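Local coordinates for protein putative hydrolase (Bacteroides ovatus, PDB 4HBS) that is a putative hydrolase of unknown substrate, built as a five-bladed beta-propeller and probably acting on carbohydrates, as do relatives in the beta-fructosidase clan, at residues Y353-V359 and S374-S380; W55-V61 and Y395-F399; W73-D77 and Y158-D162; T241-V246 and S293-P298. All coordinates share one frame; numbering follows the deposited sequence.

Contact 1 (Y353-V359 and S374-S380); sequences YQHVYMV and STNTDCS. With GOL (glycerol), chain D.
The ring of Tyr-357 lies with one face over Asn-376: CB of Asn-376 stands 3.7 Å from the ring centroid, a CH-pi contact, while the Asn-376 amide is turned 84° to the ring. Glycerol O2 lies over the opposite face. Tyr-357 and Asn-376 are a hydrogen-bonded antiparallel pair, with Tyr-357 N to Asn-376 O at 2.9 Å. On the sheet face carrying Val-356 and Thr-377, CG2 of Thr-377 sits over one face of the Tyr-353 ring, toward its rim, the two side chains crossing at about a right angle. CG of Tyr-353 sits between its backbone N and carbonyl carbon (chi1 61°), which lays the ring against Thr-377. Beyond the strands, Gln-354 N bonds Asp-378 O at 2.6 Å. Glycerol O3 accepts from His-355 ND1 (3.0 Å) and donates to Asp-378 OD2 (2.7 Å). Tyr-357 OH bonds Asp-59, and Asn-376 OD1 takes the N-H of Gly-60. With a leucine in place of Tyr-357, Asp-59 would probably lose its hydroxyl partner and Asn-376 CB its flat cover. The hairpin thus presents an aromatic face, an imidazole and a carboxylate to a polyol, probably from the crystallisation liquor; a sugar-binding role is not established.

Contact 2 (W55-V61 and Y395-F399); sequences WNGGDGV and YRPYF
Pro-397 packs on both Trp-55 and Val-61. Its CD meets the indole edge at CH2 of Trp-55, 3.6 Å away, while its CG packs on CG2 of Val-61 at 3.7 Å, the proline and valine side chains crossing at about a right angle. CG of Trp-55 is anti to its backbone N (chi1 -174°), which carries the six-membered ring to the proline. Further along, CZ of Phe-399 lies 4.3 Å from CG1 of Val-61, and Trp-113 stacks on Trp-55. Outward from this core the backbones close up: Gly-58 N makes a weak bond to Tyr-395 O at 2.8 Å. A side chain on Gly-57 would run into that same carbonyl oxygen, and one on Gly-58 into the Trp-55 indole. Gly-58 itself lies under a face of the Tyr-395 ring. At the polar edge the planes of this ring and the Asp-59 carboxylate are nearly parallel, 17° apart, but offset from each other, and the hydroxyl end of Tyr-395 lies beside Asp-59 CB. The hydroxyl is bonded to Asp-77 O, the Asp-59 carboxylate being engaged by Tyr-357. A valine in place of Tyr-395 would probably leave Asp-77 O without this partner and uncover Gly-58. The arrangement joins the loop before strand 399-403 to the turn entering strand 60-65, so that apolar packing and bare glycine backbone hold Asp-59 in place beside two tyrosines.

Contact 3 (W73-D77 and Y158-D162); sequences WSFND and YWAGD
Asn-76 OD1 accepts the backbone N-H of Ala-160 at 2.8 Å, a fairly straight bond (160° at the hydrogen) whose donor is tilted only a little from the carbonyl plane. The same side chain lies over the indole of Trp-159: CB of Asn-76 stands 3.8 Å from the centroid of the five-membered ring, a CH-pi contact, and the amide plane is inclined to the ring. With CG anti to its carbonyl carbon (chi1 -69°), Asn-76 lets CB cover the indole face while OD1 runs on to the strand backbone. Asp-77 takes the edge of the indole instead. Trp-159 NE1 donates to Asp-77 OD1 at 2.9 Å; the oxygen is in the indole plane, yet the N-H meets it from above the carboxylate plane. The two planes are 64° apart, and CZ2 of Trp-159 lies 3.6 Å from OD2 of Asp-77. The carboxylate is gripped by two groups, the indole N-H at OD1 and the salt bridge of Arg-96 at OD2. Deeper in, OG of Ser-74 touches CB of Ala-160 at 3.2 Å. Strand 71-75 and strand 156-165 belong to different four-stranded sheets, and 156-165 is an outermost strand of its own, so the contact joins two successive blades of the propeller through side chains. Trp-159 is held in its orientation by Asn-76 CB over one face and Asp-77 OD1 at its edge. Because the acid is shared between indole and arginine, its rotation is fixed, and with it that of the indole.

Contact 4 (T241-V246 and S293-P298); sequences TSNYKV and SACSMP
Val-246 and Pro-298 slide past each other in opposite directions, CG1 of the valine resting on the proline CG at 3.7 Å. The other valine branch, CG2 of Val-246, turns to the sulfur of Cys-295, 3.9 Å from SG. This division follows from the torsion of Val-246, which sets CG1 anti to the backbone N (chi1 -177°) and CG2 beside it. Thr-241 comes in with its methyl: CG2 meets Pro-298 CD tip to tip at 3.8 Å and also lies near the Cys-295 carbonyl oxygen. CB of Tyr-244 packs against CB of Ala-294, 3.6 Å away, and the edge of the tyrosine ring runs past Cys-295 O. Tyr-244 O receives a weak, long bond from Cys-295 N (3.4 Å).

The first segment is the tip of a beta hairpin between strands 236-242 and 245-251, closed by a type I' turn from Ser-242 to Lys-245; the second is the entry to strand 298-303, an edge strand of the next propeller sheet, with a corner at Met-297. The hairpin of one blade thus packs on the lead-in to the following one.

Several neighbours fix these pieces. Ser-242 N and Lys-245 O, like Lys-245 N and Ser-242 O, bond across the turn, and Lys-245 NZ curls back to Asn-243 O at 2.8 Å. Met-309 of strand 306-312 packs on Val-246, Cys-295 and Pro-298, while Trp-315 meets the Tyr-244 ring edge-to-face. Beyond them, Pro-298 O accepts a hydrogen bond from Thr-227 OG1, and Ser-296 is bonded through its backbone to Gln-312.

How the contacts relate
Along the chain, contact 2 opens first, at 55-61, and closes last, at 395-399, with contacts 3, 4 and 1 following in that order between its ends. It packs the region of sheet 60-113 against the approach to strand 399-403, whose sheet also takes in the N-terminal strands 24-26 and 38-42, consistent with closure of the ring. Contacts 1 and 2 are closest, centres 9 Å apart, and touch directly. The centres of contacts 2 and 3 are about 11 Å apart; strands 60-65 and 71-75 are neighbours in one sheet. Contact 4 lies about 17 Å from contact 1 between centres, yet Met-358 and Met-297 touch. Contact 1 lies within one sheet; the others join different parts of the propeller.

Contact 1 (Y353-V359 and S374-S380)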
# COMPACT_ATOMS: atom_id res chain seq x y z
N TYR A 353 -11.26 16.49 -4.95
CA TYR A 353 -11.08 15.72 -3.70
C TYR A 353 -10.05 16.42 -2.81
O TYR A 353 -9.52 17.46 -3.22
CB TYR A 353 -10.66 14.28 -4.02
CG TYR A 353 -9.36 14.18 -4.78
CD1 TYR A 353 -9.33 14.23 -6.17
CD2 TYR A 353 -8.15 14.04 -4.11
CE1 TYR A 353 -8.14 14.10 -6.88
CE2 TYR A 353 -6.95 13.96 -4.81
CZ TYR A 353 -6.95 13.99 -6.19
OH TYR A 353 -5.75 13.94 -6.87
N GLN A 354 -9.80 15.89 -1.59
CA GLN A 354 -8.87 16.52 -0.65
C GLN A 354 -7.44 16.09 -0.89
O GLN A 354 -6.64 16.91 -1.32
CB GLN A 354 -9.28 16.26 0.82
CG GLN A 354 -8.48 17.07 1.87
CD GLN A 354 -8.68 16.57 3.29
OE1 GLN A 354 -8.66 15.37 3.56
NE2 GLN A 354 -8.84 17.47 4.25
N HIS A 355 -7.11 14.82 -0.60
CA HIS A 355 -5.74 14.31 -0.69
C HIS A 355 -5.62 13.05 -1.49
O HIS A 355 -6.50 12.20 -1.45
CB HIS A 355 -5.17 14.01 0.71
CG HIS A 355 -4.95 15.21 1.55
ND1 HIS A 355 -5.28 15.21 2.90
CD2 HIS A 355 -4.45 16.43 1.22
CE1 HIS A 355 -4.96 16.42 3.35
NE2 HIS A 355 -4.46 17.19 2.37
N VAL A 356 -4.50 12.90 -2.16
CA VAL A 356 -4.13 11.68 -2.84
C VAL A 356 -2.93 11.18 -2.04
O VAL A 356 -2.06 11.97 -1.67
CB VAL A 356 -3.90 11.81 -4.38
CG1 VAL A 356 -3.04 13.02 -4.74
CG2 VAL A 356 -3.31 10.54 -4.94
N TYR A 357 -2.93 9.92 -1.68
CA TYR A 357 -1.85 9.39 -0.85
C TYR A 357 -1.70 7.91 -1.09
O TYR A 357 -2.39 7.36 -1.95
CB TYR A 357 -2.12 9.72 0.63
CG TYR A 357 -3.44 9.19 1.16
CD1 TYR A 357 -4.63 9.87 0.92
CD2 TYR A 357 -3.48 8.05 1.95
CE1 TYR A 357 -5.84 9.38 1.40
CE2 TYR A 357 -4.68 7.57 2.46
CZ TYR A 357 -5.86 8.25 2.19
OH TYR A 357 -7.05 7.81 2.72
N MSE A 358 -0.74 7.28 -0.41
CA MSE A 358 -0.49 5.86 -0.53
C MSE A 358 -0.33 5.45 -2.00
O MSE A 358 -1.05 4.57 -2.50
CB MSE A 358 -1.63 5.08 0.12
CG MSE A 358 -1.20 3.74 0.62
SE MSE A 358 -0.26 3.86 2.29
CE MSE A 358 -1.85 4.25 3.42
N VAL A 359 0.60 6.10 -2.69
CA VAL A 359 0.86 5.76 -4.09
C VAL A 359 1.71 4.51 -4.01
O VAL A 359 2.88 4.59 -3.63
CB VAL A 359 1.51 6.92 -4.86
CG1 VAL A 359 1.73 6.53 -6.31
CG2 VAL A 359 0.63 8.16 -4.78
N SER A 374 -1.29 2.30 -7.68
CA SER A 374 -2.63 2.53 -7.15
C SER A 374 -2.58 3.64 -6.13
O SER A 374 -1.62 3.70 -5.36
CB SER A 374 -3.20 1.26 -6.53
OG SER A 374 -2.75 1.03 -5.20
N THR A 375 -3.59 4.51 -6.12
CA THR A 375 -3.67 5.61 -5.17
C THR A 375 -4.71 5.32 -4.11
O THR A 375 -5.36 4.29 -4.13
CB THR A 375 -4.09 6.89 -5.90
OG1 THR A 375 -5.41 6.73 -6.43
CG2 THR A 375 -3.13 7.29 -6.96
N ASN A 376 -4.80 6.22 -3.15
CA ASN A 376 -5.85 6.33 -2.15
C ASN A 376 -6.26 7.77 -2.22
O ASN A 376 -5.38 8.61 -2.42
CB ASN A 376 -5.35 5.97 -0.73
CG ASN A 376 -5.02 4.53 -0.42
OD1 ASN A 376 -4.55 4.26 0.70
ND2 ASN A 376 -5.25 3.56 -1.31
N THR A 377 -7.57 8.08 -2.11
CA THR A 377 -8.04 9.47 -2.15
C THR A 377 -9.00 9.69 -1.01
O THR A 377 -9.49 8.74 -0.42
CB THR A 377 -8.61 9.85 -3.52
OG1 THR A 377 -9.36 8.75 -4.04
CG2 THR A 377 -7.51 10.23 -4.49
N ASP A 378 -9.22 10.97 -0.70
CA ASP A 378 -9.93 11.52 0.46
C ASP A 378 -10.84 12.66 0.06
O ASP A 378 -10.43 13.45 -0.79
CB ASP A 378 -8.83 12.19 1.33
CG ASP A 378 -8.62 11.79 2.75
OD1 ASP A 378 -8.96 10.64 3.09
OD2 ASP A 378 -7.98 12.56 3.48
N CYS A 379 -11.96 12.88 0.78
CA CYS A 379 -12.74 14.12 0.63
C CYS A 379 -12.62 14.87 1.98
O CYS A 379 -12.37 14.22 3.00
CB CYS A 379 -14.19 13.87 0.22
SG CYS A 379 -15.07 12.73 1.28
N SER A 380 -12.66 16.21 1.96
CA SER A 380 -12.45 17.02 3.19
C SER A 380 -13.37 16.62 4.33
O SER A 380 -12.90 16.40 5.45
CB SER A 380 -12.64 18.50 2.90
OG SER A 380 -11.88 18.92 1.77
C1 GOL D . -5.57 9.97 5.98
O1 GOL D . -5.05 8.92 6.79
C2 GOL D . -4.60 11.13 5.91
O2 GOL D . -3.49 10.80 5.06
C3 GOL D . -5.26 12.41 5.46
O3 GOL D . -5.36 12.49 4.04
O HOH W 1 -2.60 2.27 -2.59

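Contact 2 (W55-V61 and Y395-F399)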
# COMPACT_ATOMS: atom_id res chain seq x y z
N TRP A 55 -16.89 -5.25 0.72
CA TRP A 55 -15.88 -4.18 0.56
C TRP A 55 -16.35 -3.26 -0.54
O TRP A 55 -16.61 -3.74 -1.63
CB TRP A 55 -14.49 -4.74 0.23
CG TRP A 55 -13.42 -3.69 0.22
CD1 TRP A 55 -12.55 -3.39 1.22
CD2 TRP A 55 -13.13 -2.77 -0.85
NE1 TRP A 55 -11.75 -2.33 0.86
CE2 TRP A 55 -12.09 -1.93 -0.41
CE3 TRP A 55 -13.72 -2.51 -2.10
CZ2 TRP A 55 -11.60 -0.89 -1.19
CZ3 TRP A 55 -13.24 -1.47 -2.85
CH2 TRP A 55 -12.18 -0.69 -2.41
N ASN A 56 -16.50 -1.97 -0.26
CA ASN A 56 -16.93 -1.03 -1.28
C ASN A 56 -16.17 0.34 -1.21
O ASN A 56 -16.61 1.32 -1.79
CB ASN A 56 -18.46 -0.84 -1.18
CG ASN A 56 -18.94 -0.25 0.12
OD1 ASN A 56 -18.48 0.82 0.54
ND2 ASN A 56 -19.95 -0.86 0.74
N GLY A 57 -15.01 0.35 -0.56
CA GLY A 57 -14.19 1.55 -0.37
C GLY A 57 -13.14 1.33 0.69
O GLY A 57 -13.40 0.65 1.69
N GLY A 58 -11.94 1.86 0.48
CA GLY A 58 -10.83 1.62 1.39
C GLY A 58 -9.54 2.35 1.12
O GLY A 58 -9.42 3.13 0.18
N ASP A 59 -8.58 2.05 1.96
CA ASP A 59 -7.28 2.68 2.17
C ASP A 59 -6.21 1.61 2.21
O ASP A 59 -6.53 0.43 2.37
CB ASP A 59 -7.43 3.33 3.53
CG ASP A 59 -6.50 4.42 3.96
OD1 ASP A 59 -6.69 5.55 3.51
OD2 ASP A 59 -5.76 4.21 4.97
N GLY A 60 -4.95 2.01 2.12
CA GLY A 60 -3.82 1.08 2.10
C GLY A 60 -3.71 0.49 0.71
O GLY A 60 -3.25 1.17 -0.21
N VAL A 61 -4.22 -0.74 0.52
CA VAL A 61 -4.24 -1.43 -0.78
C VAL A 61 -2.81 -1.83 -1.11
O VAL A 61 -2.09 -1.11 -1.80
CB VAL A 61 -4.93 -0.57 -1.91
CG1 VAL A 61 -5.15 -1.40 -3.17
CG2 VAL A 61 -6.27 -0.00 -1.43
N TYR A 395 -13.37 7.52 -1.54
CA TYR A 395 -12.56 6.65 -0.74
C TYR A 395 -12.40 5.23 -1.30
O TYR A 395 -12.88 4.26 -0.72
CB TYR A 395 -13.18 6.61 0.63
CG TYR A 395 -12.24 6.15 1.69
CD1 TYR A 395 -11.13 6.91 2.04
CD2 TYR A 395 -12.47 4.97 2.39
CE1 TYR A 395 -10.26 6.50 3.02
CE2 TYR A 395 -11.61 4.56 3.39
CZ TYR A 395 -10.51 5.33 3.72
OH TYR A 395 -9.68 4.98 4.73
N ARG A 396 -11.63 5.11 -2.37
CA ARG A 396 -11.32 3.82 -2.97
C ARG A 396 -10.10 3.98 -3.86
O ARG A 396 -9.80 5.12 -4.29
CB ARG A 396 -12.51 3.20 -3.73
CG ARG A 396 -13.39 4.16 -4.48
CD ARG A 396 -12.80 4.55 -5.81
NE ARG A 396 -13.54 3.92 -6.90
CZ ARG A 396 -13.14 2.89 -7.64
NH1 ARG A 396 -11.94 2.35 -7.47
NH2 ARG A 396 -13.93 2.40 -8.59
N PRO A 397 -9.37 2.87 -4.15
CA PRO A 397 -8.18 3.01 -4.98
C PRO A 397 -8.51 3.21 -6.44
O PRO A 397 -9.54 2.78 -6.92
CB PRO A 397 -7.43 1.70 -4.76
CG PRO A 397 -8.46 0.73 -4.37
CD PRO A 397 -9.58 1.47 -3.73
N TYR A 398 -7.63 3.90 -7.12
CA TYR A 398 -7.70 4.12 -8.56
C TYR A 398 -6.38 3.58 -9.09
O TYR A 398 -5.35 3.82 -8.46
CB TYR A 398 -7.94 5.59 -8.88
CG TYR A 398 -9.38 5.98 -8.64
CD1 TYR A 398 -10.39 5.55 -9.50
CD2 TYR A 398 -9.74 6.76 -7.55
CE1 TYR A 398 -11.72 5.93 -9.31
CE2 TYR A 398 -11.07 7.13 -7.34
CZ TYR A 398 -12.05 6.73 -8.24
OH TYR A 398 -13.37 7.07 -8.05
N PHE A 399 -6.42 2.78 -10.16
CA PHE A 399 -5.24 2.10 -10.69
C PHE A 399 -4.69 2.74 -11.98
O PHE A 399 -5.45 3.25 -12.81
CB PHE A 399 -5.58 0.63 -10.92
CG PHE A 399 -5.94 -0.07 -9.63
CD1 PHE A 399 -7.23 0.03 -9.11
CD2 PHE A 399 -4.98 -0.74 -8.90
CE1 PHE A 399 -7.56 -0.62 -7.92
CE2 PHE A 399 -5.31 -1.37 -7.69
CZ PHE A 399 -6.61 -1.31 -7.22

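Contact 3 (W73-D77 and Y158-D162)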
# COMPACT_ATOMS: atom_id res chain seq x y z
N TRP A 73 -4.17 -9.17 -0.85
CA TRP A 73 -4.45 -7.73 -0.74
C TRP A 73 -4.74 -7.38 0.69
O TRP A 73 -5.56 -8.07 1.30
CB TRP A 73 -5.67 -7.35 -1.59
CG TRP A 73 -5.48 -7.52 -3.05
CD1 TRP A 73 -5.40 -8.70 -3.74
CD2 TRP A 73 -5.45 -6.48 -4.03
NE1 TRP A 73 -5.29 -8.46 -5.09
CE2 TRP A 73 -5.34 -7.11 -5.30
CE3 TRP A 73 -5.45 -5.08 -3.97
CZ2 TRP A 73 -5.22 -6.37 -6.48
CZ3 TRP A 73 -5.35 -4.35 -5.14
CH2 TRP A 73 -5.24 -4.99 -6.38
N SER A 74 -4.11 -6.32 1.24
CA SER A 74 -4.42 -5.85 2.60
C SER A 74 -4.91 -4.42 2.54
O SER A 74 -4.44 -3.63 1.71
CB SER A 74 -3.22 -5.96 3.53
OG SER A 74 -2.15 -5.11 3.20
N PHE A 75 -5.87 -4.09 3.40
CA PHE A 75 -6.46 -2.76 3.46
C PHE A 75 -6.44 -2.26 4.85
O PHE A 75 -6.42 -3.04 5.80
CB PHE A 75 -7.92 -2.78 2.95
CG PHE A 75 -8.08 -3.42 1.59
CD1 PHE A 75 -8.19 -4.80 1.47
CD2 PHE A 75 -8.08 -2.65 0.43
CE1 PHE A 75 -8.25 -5.40 0.22
CE2 PHE A 75 -8.14 -3.26 -0.83
CZ PHE A 75 -8.24 -4.63 -0.92
N ASN A 76 -6.48 -0.93 4.98
CA ASN A 76 -6.52 -0.21 6.24
C ASN A 76 -8.00 0.15 6.41
O ASN A 76 -8.85 -0.70 6.09
CB ASN A 76 -5.55 1.00 6.19
CG ASN A 76 -4.09 0.61 6.18
OD1 ASN A 76 -3.71 -0.50 6.55
ND2 ASN A 76 -3.23 1.51 5.73
N ASP A 77 -8.34 1.35 6.91
CA ASP A 77 -9.73 1.72 7.14
C ASP A 77 -10.55 1.53 5.87
O ASP A 77 -10.26 2.19 4.88
CB ASP A 77 -9.83 3.14 7.66
CG ASP A 77 -9.24 3.40 9.03
OD1 ASP A 77 -8.72 2.44 9.64
OD2 ASP A 77 -9.29 4.56 9.49
N TYR A 158 -4.05 -1.44 14.08
CA TYR A 158 -3.00 -1.93 13.21
C TYR A 158 -3.29 -1.52 11.79
O TYR A 158 -4.43 -1.62 11.34
CB TYR A 158 -2.91 -3.48 13.29
CG TYR A 158 -2.11 -4.02 14.47
CD1 TYR A 158 -0.80 -3.61 14.70
CD2 TYR A 158 -2.64 -5.00 15.30
CE1 TYR A 158 -0.05 -4.11 15.76
CE2 TYR A 158 -1.90 -5.52 16.36
CZ TYR A 158 -0.62 -5.04 16.61
OH TYR A 158 0.12 -5.53 17.67
N TRP A 159 -2.26 -1.09 11.06
CA TRP A 159 -2.38 -0.79 9.64
C TRP A 159 -1.28 -1.57 8.91
O TRP A 159 -0.25 -1.89 9.50
CB TRP A 159 -2.36 0.72 9.36
CG TRP A 159 -3.68 1.42 9.57
CD1 TRP A 159 -4.93 0.88 9.49
CD2 TRP A 159 -3.86 2.80 9.88
NE1 TRP A 159 -5.88 1.85 9.71
CE2 TRP A 159 -5.25 3.04 9.93
CE3 TRP A 159 -2.98 3.89 10.04
CZ2 TRP A 159 -5.78 4.33 10.12
CZ3 TRP A 159 -3.50 5.14 10.30
CH2 TRP A 159 -4.88 5.35 10.34
N ALA A 160 -1.57 -1.97 7.66
CA ALA A 160 -0.71 -2.84 6.87
C ALA A 160 0.69 -2.35 6.67
O ALA A 160 0.91 -1.17 6.41
CB ALA A 160 -1.33 -3.07 5.51
N GLY A 161 1.63 -3.26 6.81
CA GLY A 161 3.03 -3.09 6.47
C GLY A 161 3.21 -3.99 5.28
O GLY A 161 2.23 -4.59 4.82
N ASP A 162 4.41 -4.12 4.76
CA ASP A 162 4.60 -5.01 3.61
C ASP A 162 4.75 -6.47 4.12
O ASP A 162 4.92 -6.69 5.33
CB ASP A 162 5.81 -4.56 2.77
CG ASP A 162 5.76 -4.90 1.30
OD1 ASP A 162 4.96 -5.78 0.92
OD2 ASP A 162 6.57 -4.36 0.55

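Contact 4 (T241-V246 and S293-P298)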
# COMPACT_ATOMS: atom_id res chain seq x y z
N THR A 241 10.03 6.41 6.18
CA THR A 241 10.27 7.83 6.06
C THR A 241 9.94 8.50 7.36
O THR A 241 9.14 7.98 8.15
CB THR A 241 9.50 8.49 4.90
OG1 THR A 241 8.12 8.13 4.96
CG2 THR A 241 10.08 8.16 3.55
N SER A 242 10.61 9.62 7.61
CA SER A 242 10.41 10.49 8.77
C SER A 242 10.65 11.91 8.27
O SER A 242 11.77 12.19 7.85
CB SER A 242 11.36 10.10 9.90
OG SER A 242 11.02 10.75 11.12
N ASN A 243 9.61 12.76 8.20
CA ASN A 243 9.71 14.12 7.64
C ASN A 243 10.27 14.08 6.21
O ASN A 243 11.21 14.81 5.86
CB ASN A 243 10.54 15.06 8.54
CG ASN A 243 9.76 15.54 9.71
OD1 ASN A 243 9.27 16.68 9.72
ND2 ASN A 243 9.59 14.69 10.72
N TYR A 244 9.69 13.17 5.40
CA TYR A 244 10.01 12.94 3.99
C TYR A 244 11.49 12.58 3.71
O TYR A 244 11.95 12.74 2.58
CB TYR A 244 9.57 14.15 3.16
CG TYR A 244 8.11 14.49 3.35
CD1 TYR A 244 7.12 13.77 2.70
CD2 TYR A 244 7.72 15.51 4.22
CE1 TYR A 244 5.77 14.06 2.90
CE2 TYR A 244 6.38 15.81 4.42
CZ TYR A 244 5.40 15.06 3.79
OH TYR A 244 4.06 15.37 3.95
N LYS A 245 12.20 12.00 4.71
CA LYS A 245 13.58 11.52 4.56
C LYS A 245 13.49 10.03 4.59
O LYS A 245 12.83 9.51 5.48
CB LYS A 245 14.48 12.06 5.68
CG LYS A 245 14.91 13.49 5.41
CD LYS A 245 15.11 14.33 6.66
CE LYS A 245 14.96 15.80 6.38
NZ LYS A 245 13.53 16.24 6.41
N VAL A 246 14.07 9.33 3.58
CA VAL A 246 13.96 7.87 3.45
C VAL A 246 15.11 7.17 4.13
O VAL A 246 16.24 7.33 3.68
CB VAL A 246 13.89 7.43 1.96
CG1 VAL A 246 13.70 5.93 1.84
CG2 VAL A 246 12.79 8.18 1.22
N SER A 293 15.58 16.43 -1.92
CA SER A 293 14.41 15.68 -2.32
C SER A 293 13.63 15.27 -1.12
O SER A 293 14.17 15.10 -0.03
CB SER A 293 14.81 14.43 -3.09
OG SER A 293 15.41 14.78 -4.32
N ALA A 294 12.34 15.06 -1.33
CA ALA A 294 11.39 14.64 -0.32
C ALA A 294 10.43 13.69 -0.95
O ALA A 294 10.08 13.87 -2.11
CB ALA A 294 10.66 15.85 0.22
N CYS A 295 10.06 12.63 -0.25
CA CYS A 295 9.11 11.67 -0.79
C CYS A 295 8.49 10.84 0.34
O CYS A 295 9.07 10.77 1.43
CB CYS A 295 9.76 10.79 -1.87
SG CYS A 295 9.98 9.06 -1.40
N SER A 296 7.33 10.23 0.08
CA SER A 296 6.64 9.38 1.06
C SER A 296 6.27 8.03 0.43
O SER A 296 6.04 7.95 -0.78
CB SER A 296 5.39 10.08 1.59
OG SER A 296 4.43 10.25 0.56
N MSE A 297 6.19 6.99 1.27
CA MSE A 297 5.88 5.62 0.86
C MSE A 297 6.81 5.19 -0.29
O MSE A 297 6.35 4.92 -1.39
CB MSE A 297 4.38 5.46 0.47
CG MSE A 297 3.48 5.16 1.65
SE MSE A 297 4.01 3.55 2.60
CE MSE A 297 3.14 3.87 4.31
N PRO A 298 8.14 5.18 -0.06
CA PRO A 298 9.07 4.80 -1.13
C PRO A 298 9.00 3.31 -1.42
O PRO A 298 9.09 2.52 -0.48
CB PRO A 298 10.43 5.19 -0.56
CG PRO A 298 10.27 5.03 0.89
CD PRO A 298 8.87 5.48 1.19